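Long-range contact in methylaspartate ammonia-lyase (Citrobacter amalonaticus, PDB 1KKO), which catalyses the reversible, magnesium-dependent anti elimination of ammonia from L-threo-3-methylaspartate to give mesaconate: residues A[13-21]-A[70-78]. Sequence-based numbering, arbitrary orientation.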
loop_
_atom_site.group_PDB
_atom_site.type_symbol
_atom_site.label_atom_id
_atom_site.label_comp_id
_atom_site.label_asym_id
_atom_site.label_seq_id
_atom_site.Cartn_x
_atom_site.Cartn_y
_atom_site.Cartn_z
ATOM N N SER A 13 7.783 -7.251 2.260
ATOM C CA SER A 13 7.245 -6.751 1.003
ATOM C C SER A 13 5.716 -6.855 1.049
ATOM O O SER A 13 5.137 -7.313 2.040
ATOM C CB SER A 13 7.835 -7.491 -0.179
ATOM O OG SER A 13 7.564 -8.869 -0.107
ATOM N N SER A 14 5.047 -6.439 -0.016
ATOM C CA SER A 14 3.600 -6.272 0.031
ATOM C C SER A 14 2.777 -7.479 -0.376
ATOM O O SER A 14 1.578 -7.357 -0.577
ATOM C CB SER A 14 3.184 -5.058 -0.781
ATOM O OG SER A 14 3.513 -3.856 -0.100
ATOM N N PHE A 15 3.387 -8.654 -0.473
ATOM C CA PHE A 15 2.580 -9.841 -0.624
ATOM C C PHE A 15 3.305 -11.045 -0.029
ATOM O O PHE A 15 3.814 -10.960 1.092
ATOM C CB PHE A 15 2.005 -10.028 -2.050
ATOM C CG PHE A 15 0.710 -10.808 -2.048
ATOM C CD1 PHE A 15 -0.385 -10.326 -1.339
ATOM C CD2 PHE A 15 0.604 -12.025 -2.682
ATOM C CE1 PHE A 15 -1.534 -11.044 -1.253
ATOM C CE2 PHE A 15 -0.583 -12.745 -2.615
ATOM C CZ PHE A 15 -1.640 -12.253 -1.902
ATOM N N TYR A 16 3.316 -12.147 -0.765
ATOM C CA TYR A 16 3.823 -13.440 -0.326
ATOM C C TYR A 16 4.638 -14.058 -1.439
ATOM O O TYR A 16 4.439 -13.759 -2.618
ATOM C CB TYR A 16 2.627 -14.376 0.052
ATOM C CG TYR A 16 1.914 -13.747 1.200
ATOM C CD1 TYR A 16 1.021 -12.719 0.988
ATOM C CD2 TYR A 16 2.250 -14.063 2.508
ATOM C CE1 TYR A 16 0.475 -12.036 2.042
ATOM C CE2 TYR A 16 1.714 -13.382 3.561
ATOM C CZ TYR A 16 0.841 -12.353 3.325
ATOM O OH TYR A 16 0.323 -11.627 4.359
ATOM N N PHE A 17 5.586 -14.897 -1.054
ATOM C CA PHE A 17 6.243 -15.802 -1.984
ATOM C C PHE A 17 5.396 -17.063 -2.018
ATOM O O PHE A 17 5.170 -17.678 -0.972
ATOM C CB PHE A 17 7.643 -16.172 -1.506
ATOM C CG PHE A 17 8.624 -15.036 -1.535
ATOM C CD1 PHE A 17 8.938 -14.420 -2.728
ATOM C CD2 PHE A 17 9.243 -14.605 -0.378
ATOM C CE1 PHE A 17 9.845 -13.385 -2.755
ATOM C CE2 PHE A 17 10.161 -13.580 -0.428
ATOM C CZ PHE A 17 10.443 -12.969 -1.610
ATOM N N ASP A 18 4.939 -17.433 -3.211
ATOM C CA ASP A 18 4.115 -18.618 -3.394
ATOM C C ASP A 18 4.835 -19.607 -4.288
ATOM O O ASP A 18 5.425 -19.234 -5.306
ATOM C CB ASP A 18 2.811 -18.253 -4.078
ATOM C CG ASP A 18 1.801 -17.620 -3.157
ATOM O OD1 ASP A 18 1.985 -17.649 -1.922
ATOM O OD2 ASP A 18 0.785 -17.069 -3.631
ATOM N N ASP A 19 4.765 -20.870 -3.896
ATOM C CA ASP A 19 5.340 -21.952 -4.677
ATOM C C ASP A 19 4.320 -22.277 -5.772
ATOM O O ASP A 19 3.384 -23.048 -5.558
ATOM C CB ASP A 19 5.603 -23.127 -3.750
ATOM C CG ASP A 19 6.258 -24.281 -4.437
ATOM O OD1 ASP A 19 6.140 -24.388 -5.673
ATOM O OD2 ASP A 19 6.893 -25.118 -3.773
ATOM N N GLN A 20 4.475 -21.636 -6.931
ATOM C CA GLN A 20 3.516 -21.744 -8.022
ATOM C C GLN A 20 3.346 -23.184 -8.467
ATOM O O GLN A 20 2.237 -23.607 -8.787
ATOM C CB GLN A 20 3.952 -20.903 -9.220
ATOM C CG GLN A 20 2.857 -20.701 -10.227
ATOM C CD GLN A 20 3.294 -19.845 -11.384
ATOM O OE1 GLN A 20 4.481 -19.600 -11.560
ATOM N NE2 GLN A 20 2.339 -19.392 -12.178
ATOM N N GLN A 21 4.437 -23.936 -8.471
ATOM C CA GLN A 21 4.370 -25.319 -8.912
ATOM C C GLN A 21 3.497 -26.124 -7.966
ATOM O O GLN A 21 2.651 -26.893 -8.417
ATOM C CB GLN A 21 5.752 -25.941 -8.999
ATOM C CG GLN A 21 5.740 -27.343 -9.592
ATOM C CD GLN A 21 5.214 -27.360 -11.011
ATOM O OE1 GLN A 21 4.164 -27.945 -11.294
ATOM N NE2 GLN A 21 5.929 -26.700 -11.908
ATOM N N ALA A 70 13.700 -6.676 -3.771
ATOM C CA ALA A 70 12.428 -7.388 -3.734
ATOM C C ALA A 70 12.375 -8.332 -4.915
ATOM O O ALA A 70 13.043 -8.101 -5.929
ATOM C CB ALA A 70 11.262 -6.416 -3.789
ATOM N N ALA A 71 11.565 -9.373 -4.783
ATOM C CA ALA A 71 11.435 -10.408 -5.788
ATOM C C ALA A 71 9.966 -10.734 -6.008
ATOM O O ALA A 71 9.115 -10.467 -5.149
ATOM C CB ALA A 71 12.184 -11.627 -5.364
ATOM N N VAL A 72 9.670 -11.354 -7.145
ATOM C CA VAL A 72 8.283 -11.612 -7.492
ATOM C C VAL A 72 7.624 -12.681 -6.633
ATOM O O VAL A 72 8.282 -13.502 -6.000
ATOM C CB VAL A 72 8.119 -11.972 -8.991
ATOM C CG1 VAL A 72 8.744 -10.899 -9.880
ATOM C CG2 VAL A 72 8.695 -13.312 -9.292
ATOM N N GLN A 73 6.302 -12.649 -6.630
ATOM C CA GLN A 73 5.498 -13.606 -5.889
ATOM C C GLN A 73 5.886 -15.037 -6.243
ATOM O O GLN A 73 6.160 -15.851 -5.369
ATOM C CB GLN A 73 4.019 -13.369 -6.208
ATOM C CG GLN A 73 3.058 -14.416 -5.605
ATOM C CD GLN A 73 1.580 -14.116 -5.864
ATOM O OE1 GLN A 73 0.699 -14.740 -5.255
ATOM N NE2 GLN A 73 1.301 -13.184 -6.747
ATOM N N TYR A 74 5.895 -15.342 -7.533
ATOM C CA TYR A 74 6.204 -16.694 -7.986
ATOM C C TYR A 74 7.708 -16.824 -8.245
ATOM O O TYR A 74 8.153 -17.123 -9.358
ATOM C CB TYR A 74 5.344 -17.045 -9.208
ATOM C CG TYR A 74 3.847 -16.949 -8.931
ATOM C CD1 TYR A 74 3.269 -17.658 -7.890
ATOM C CD2 TYR A 74 3.030 -16.119 -9.679
ATOM C CE1 TYR A 74 1.900 -17.570 -7.633
ATOM C CE2 TYR A 74 1.680 -16.016 -9.417
ATOM C CZ TYR A 74 1.117 -16.741 -8.398
ATOM O OH TYR A 74 -0.241 -16.617 -8.142
ATOM N N SER A 75 8.492 -16.628 -7.192
ATOM C CA SER A 75 9.940 -16.711 -7.272
ATOM C C SER A 75 10.373 -18.154 -7.506
ATOM O O SER A 75 9.719 -19.103 -7.066
ATOM C CB SER A 75 10.590 -16.168 -5.998
ATOM O OG SER A 75 10.660 -14.749 -5.998
ATOM N N GLY A 76 11.478 -18.330 -8.222
ATOM C CA GLY A 76 11.969 -19.657 -8.514
ATOM C C GLY A 76 11.200 -20.333 -9.634
ATOM O O GLY A 76 11.563 -21.443 -10.013
ATOM N N ALA A 77 10.158 -19.691 -10.159
ATOM C CA ALA A 77 9.372 -20.239 -11.260
ATOM C C ALA A 77 9.811 -19.613 -12.578
ATOM O O ALA A 77 10.304 -18.488 -12.603
ATOM C CB ALA A 77 7.874 -19.962 -11.039
ATOM N N GLY A 78 9.643 -20.342 -13.675
ATOM C CA GLY A 78 9.839 -19.771 -14.997
ATOM C C GLY A 78 11.195 -19.174 -15.302
ATOM O O GLY A 78 11.289 -18.206 -16.051
HETATM O O HOH W 1 -0.828 -17.842 -5.723
HETATM O O HOH W 2 7.101 -20.002 -7.311
#
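The end of strand 3-18 runs past the irregular loop 70-78, and a single direct backbone hydrogen bond joins them, from Asp-18 N to Gln-73 O (2.9 Å, 163° at the hydrogen). In this member of the enolase superfamily the contact lies within the N-terminal domain, on the side facing the TIM barrel: Val-72 packs close to Lys-331, the proton acceptor, and Gln-73 touches the substrate-binding Cys-361.

The loop turns sharply here, through an inverse gamma turn centred on Tyr-74 and an overlapping type II beta turn from Tyr-74 to Ala-77. Tyr-74 projects from this bend with its ring between two glutamines. The extended side chain of Gln-20, its CG anti to the backbone N (chi1 -166°), crosses one face; Gln-20 CG makes a CH-pi contact with it, and the amide stacks 16° from the ring plane, offset toward the rim. CG of Gln-73 lies over the centre of the opposite face, while Asp-18 CB meets the ring at CE1 (3.7 Å). Beyond Tyr-74, Ala-77 CB lies 3.5 Å from Gln-20 OE1.

Phe-17 turns its edge to the loop: Val-72 O lies in the plane of the ring, 3.5 Å from Phe-17 CD1. That same carbonyl accepts a hydrogen bond from Ser-75 OG (2.7 Å), which ties the bend together beside the ring. Ala-71 CB adds an apolar contact with Phe-17 CE1.

The carboxylate of Asp-18 is shared: OD1 forms a salt bridge with Arg-47, whereas OD2 accepts a hydrogen bond from a water that also bonds Tyr-74 OH. A second water bridges the backbones, accepting from Gln-20 N and donating to Ser-75 O at 2.8 Å.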